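DUF5624 domain-containing protein (Legionella pneumophila subsp. pneumophila, PDB 4JX2) is of unknown function but is probably secreted, and combines many helices with a small mixed beta sheet. Local coordinates at residues D183-M188 against I221-V226. Sequence-based numbering, arbitrary orientation.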
ATOM      1  N   ASP A 183     -32.451   3.669  20.562  1.00 40.00           N
ATOM      2  CA  ASP A 183     -33.897   3.486  20.560  1.00 38.95           C
ATOM      3  C   ASP A 183     -34.512   4.139  19.294  1.00 40.69           C
ATOM      4  O   ASP A 183     -35.238   3.470  18.550  1.00 40.00           O
ATOM      5  CB  ASP A 183     -34.503   4.054  21.841  1.00 40.64           C
ATOM      6  CG  ASP A 183     -35.959   3.681  22.008  1.00 50.44           C
ATOM      7  OD1 ASP A 183     -36.246   2.478  22.226  1.00 51.58           O
ATOM      8  OD2 ASP A 183     -36.819   4.575  21.875  1.00 54.72           O
ATOM      9  N   TYR A 184     -34.158   5.415  19.033  1.00 35.79           N
ATOM     10  CA  TYR A 184     -34.560   6.202  17.861  1.00 34.41           C
ATOM     11  C   TYR A 184     -34.163   5.498  16.546  1.00 40.40           C
ATOM     12  O   TYR A 184     -34.971   5.425  15.606  1.00 40.38           O
ATOM     13  CB  TYR A 184     -33.913   7.608  17.913  1.00 33.19           C
ATOM     14  CG  TYR A 184     -34.193   8.444  16.683  1.00 32.66           C
ATOM     15  CD1 TYR A 184     -35.438   9.041  16.487  1.00 34.26           C
ATOM     16  CD2 TYR A 184     -33.219   8.626  15.701  1.00 32.18           C
ATOM     17  CE1 TYR A 184     -35.702   9.807  15.354  1.00 32.44           C
ATOM     18  CE2 TYR A 184     -33.475   9.386  14.557  1.00 32.62           C
ATOM     19  CZ  TYR A 184     -34.714   9.987  14.398  1.00 38.74           C
ATOM     20  OH  TYR A 184     -34.981  10.724  13.276  1.00 38.94           O
ATOM     21  N   ALA A 185     -32.901   5.010  16.484  1.00 37.38           N
ATOM     22  CA  ALA A 185     -32.329   4.323  15.334  1.00 36.23           C
ATOM     23  C   ALA A 185     -33.104   3.051  15.021  1.00 40.35           C
ATOM     24  O   ALA A 185     -33.500   2.856  13.871  1.00 40.09           O
ATOM     25  CB  ALA A 185     -30.870   4.003  15.593  1.00 36.15           C
ATOM     26  N   CYS A 186     -33.374   2.214  16.041  1.00 37.53           N
ATOM     27  CA  CYS A 186     -34.138   0.972  15.871  1.00 37.71           C
ATOM     28  C   CYS A 186     -35.552   1.271  15.394  1.00 39.96           C
ATOM     29  O   CYS A 186     -36.030   0.642  14.449  1.00 39.13           O
ATOM     30  CB  CYS A 186     -34.148   0.151  17.156  1.00 39.03           C
ATOM     31  SG  CYS A 186     -32.523  -0.494  17.629  1.00 42.61           S
ATOM     32  N   SER A 187     -36.200   2.257  16.023  1.00 36.55           N
ATOM     33  CA  SER A 187     -37.559   2.677  15.697  1.00 37.07           C
ATOM     34  C   SER A 187     -37.639   3.200  14.235  1.00 41.03           C
ATOM     35  O   SER A 187     -38.532   2.799  13.486  1.00 41.85           O
ATOM     36  CB  SER A 187     -38.018   3.741  16.690  1.00 39.65           C
ATOM     37  OG  SER A 187     -39.368   4.111  16.467  1.00 45.74           O
HETATM   38  N   MSE A 188     -36.686   4.059  13.834  1.00 34.68           N
HETATM   39  CA  MSE A 188     -36.635   4.629  12.497  1.00 32.84           C
HETATM   40  C   MSE A 188     -36.421   3.538  11.437  1.00 39.08           C
HETATM   41  O   MSE A 188     -37.263   3.386  10.552  1.00 40.15           O
HETATM   42  CB  MSE A 188     -35.530   5.683  12.439  1.00 32.94           C
HETATM   43  CG  MSE A 188     -35.366   6.303  11.085  1.00 38.10           C
HETATM   44 SE   MSE A 188     -34.103   7.762  11.179  0.75 43.30          SE
HETATM   45  CE  MSE A 188     -34.609   8.702   9.570  1.00 39.67           C
ATOM     46  N   ILE A 221     -34.547  13.450  12.437  1.00 35.22           N
ATOM     47  CA  ILE A 221     -33.088  13.362  12.498  1.00 33.22           C
ATOM     48  C   ILE A 221     -32.669  12.336  11.437  1.00 39.14           C
ATOM     49  O   ILE A 221     -33.077  11.173  11.520  1.00 39.24           O
ATOM     50  CB  ILE A 221     -32.532  13.008  13.904  1.00 35.34           C
ATOM     51  CG1 ILE A 221     -32.981  14.025  14.971  1.00 37.01           C
ATOM     52  CG2 ILE A 221     -30.994  12.892  13.861  1.00 34.06           C
ATOM     53  CD1 ILE A 221     -33.137  13.414  16.384  1.00 44.67           C
ATOM     54  N   PRO A 222     -31.887  12.729  10.412  1.00 36.31           N
ATOM     55  CA  PRO A 222     -31.468  11.738   9.397  1.00 35.74           C
ATOM     56  C   PRO A 222     -30.764  10.525  10.005  1.00 41.54           C
ATOM     57  O   PRO A 222     -30.074  10.673  11.019  1.00 42.54           O
ATOM     58  CB  PRO A 222     -30.473  12.521   8.530  1.00 36.35           C
ATOM     59  CG  PRO A 222     -30.825  13.942   8.732  1.00 41.24           C
ATOM     60  CD  PRO A 222     -31.323  14.067  10.137  1.00 37.24           C
ATOM     61  N   TYR A 223     -30.875   9.338   9.361  1.00 37.65           N
ATOM     62  CA  TYR A 223     -30.113   8.166   9.806  1.00 35.61           C
ATOM     63  C   TYR A 223     -28.619   8.424   9.570  1.00 40.39           C
ATOM     64  O   TYR A 223     -27.783   7.848  10.271  1.00 41.42           O
ATOM     65  CB  TYR A 223     -30.555   6.855   9.140  1.00 35.21           C
ATOM     66  CG  TYR A 223     -30.123   5.676   9.976  1.00 35.43           C
ATOM     67  CD1 TYR A 223     -30.851   5.291  11.100  1.00 38.34           C
ATOM     68  CD2 TYR A 223     -28.935   4.997   9.702  1.00 34.94           C
ATOM     69  CE1 TYR A 223     -30.420   4.247  11.919  1.00 39.17           C
ATOM     70  CE2 TYR A 223     -28.489   3.955  10.519  1.00 35.59           C
ATOM     71  CZ  TYR A 223     -29.236   3.588  11.628  1.00 45.93           C
ATOM     72  OH  TYR A 223     -28.821   2.557  12.431  1.00 51.82           O
ATOM     73  N   ASN A 224     -28.294   9.326   8.607  1.00 35.02           N
ATOM     74  CA  ASN A 224     -26.947   9.805   8.318  1.00 33.84           C
ATOM     75  C   ASN A 224     -26.273  10.290   9.621  1.00 38.53           C
ATOM     76  O   ASN A 224     -25.111   9.970   9.847  1.00 38.28           O
ATOM     77  CB  ASN A 224     -27.019  10.951   7.312  1.00 34.89           C
ATOM     78  CG  ASN A 224     -27.282  10.624   5.854  1.00 48.67           C
ATOM     79  OD1 ASN A 224     -26.923   9.582   5.316  1.00 35.41           O
ATOM     80  ND2 ASN A 224     -27.816  11.587   5.140  1.00 44.91           N
ATOM     81  N   ASN A 225     -27.025  11.024  10.500  1.00 35.60           N
ATOM     82  CA  ASN A 225     -26.528  11.517  11.792  1.00 35.12           C
ATOM     83  C   ASN A 225     -26.262  10.350  12.772  1.00 37.85           C
ATOM     84  O   ASN A 225     -25.276  10.390  13.518  1.00 38.76           O
ATOM     85  CB  ASN A 225     -27.509  12.493  12.402  1.00 38.46           C
ATOM     86  CG  ASN A 225     -27.610  13.839  11.713  1.00 47.93           C
ATOM     87  OD1 ASN A 225     -27.654  13.960  10.474  1.00 33.01           O
ATOM     88  ND2 ASN A 225     -27.742  14.880  12.525  1.00 36.21           N
ATOM     89  N   VAL A 226     -27.110   9.307  12.743  1.00 31.75           N
ATOM     90  CA  VAL A 226     -26.937   8.123  13.581  1.00 31.53           C
ATOM     91  C   VAL A 226     -25.636   7.431  13.147  1.00 38.44           C
ATOM     92  O   VAL A 226     -24.863   7.011  14.005  1.00 39.50           O
ATOM     93  CB  VAL A 226     -28.171   7.176  13.547  1.00 34.58           C
ATOM     94  CG1 VAL A 226     -27.872   5.816  14.163  1.00 33.73           C
ATOM     95  CG2 VAL A 226     -29.351   7.809  14.247  1.00 34.98           C
TER
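The apolar centre lies at A185, where CB meets the Y223 ring obliquely, 3.7 Å from its CE1, and sits 3.8 Å from CG1 of V226. That same CG1 lies over one face of the Y223 ring, offset toward its rim. Here the backbones also come nearest, the CA atoms of A185 and V226 being 6.8 Å apart. About one turn further along helix 175-197, M188, a selenomethionine, runs out extended with CG anti to the backbone N (chi1 178°). Its SE thereby reaches the Y223 ring at the edge, 5.4 Å from the centroid and 90° off the ring normal, a Met-aromatic contact. The CE methyl of M188 ends against I221 O at 3.5 Å. Y184 flanks A185, its CG likewise anti to N; I221 CD1 lies over one face of its ring and V226 CG2 near the plane at the edge. At the polar margin, Y184 OH donates to I221 O over 2.6 Å. The donor lies in the carbonyl plane on a lone pair, at a C=O...donor angle of 116°, so the carbonyl of buried I221 receives a hydrogen bond. Outside the pair, the Y223 hydroxyl bonds to I116 O and its ring stacks with F212. The arrangement is a buried helix-to-helix-start packing, in which helix 175-197 meets the first turn of helix 223-247 and the loop leading into it.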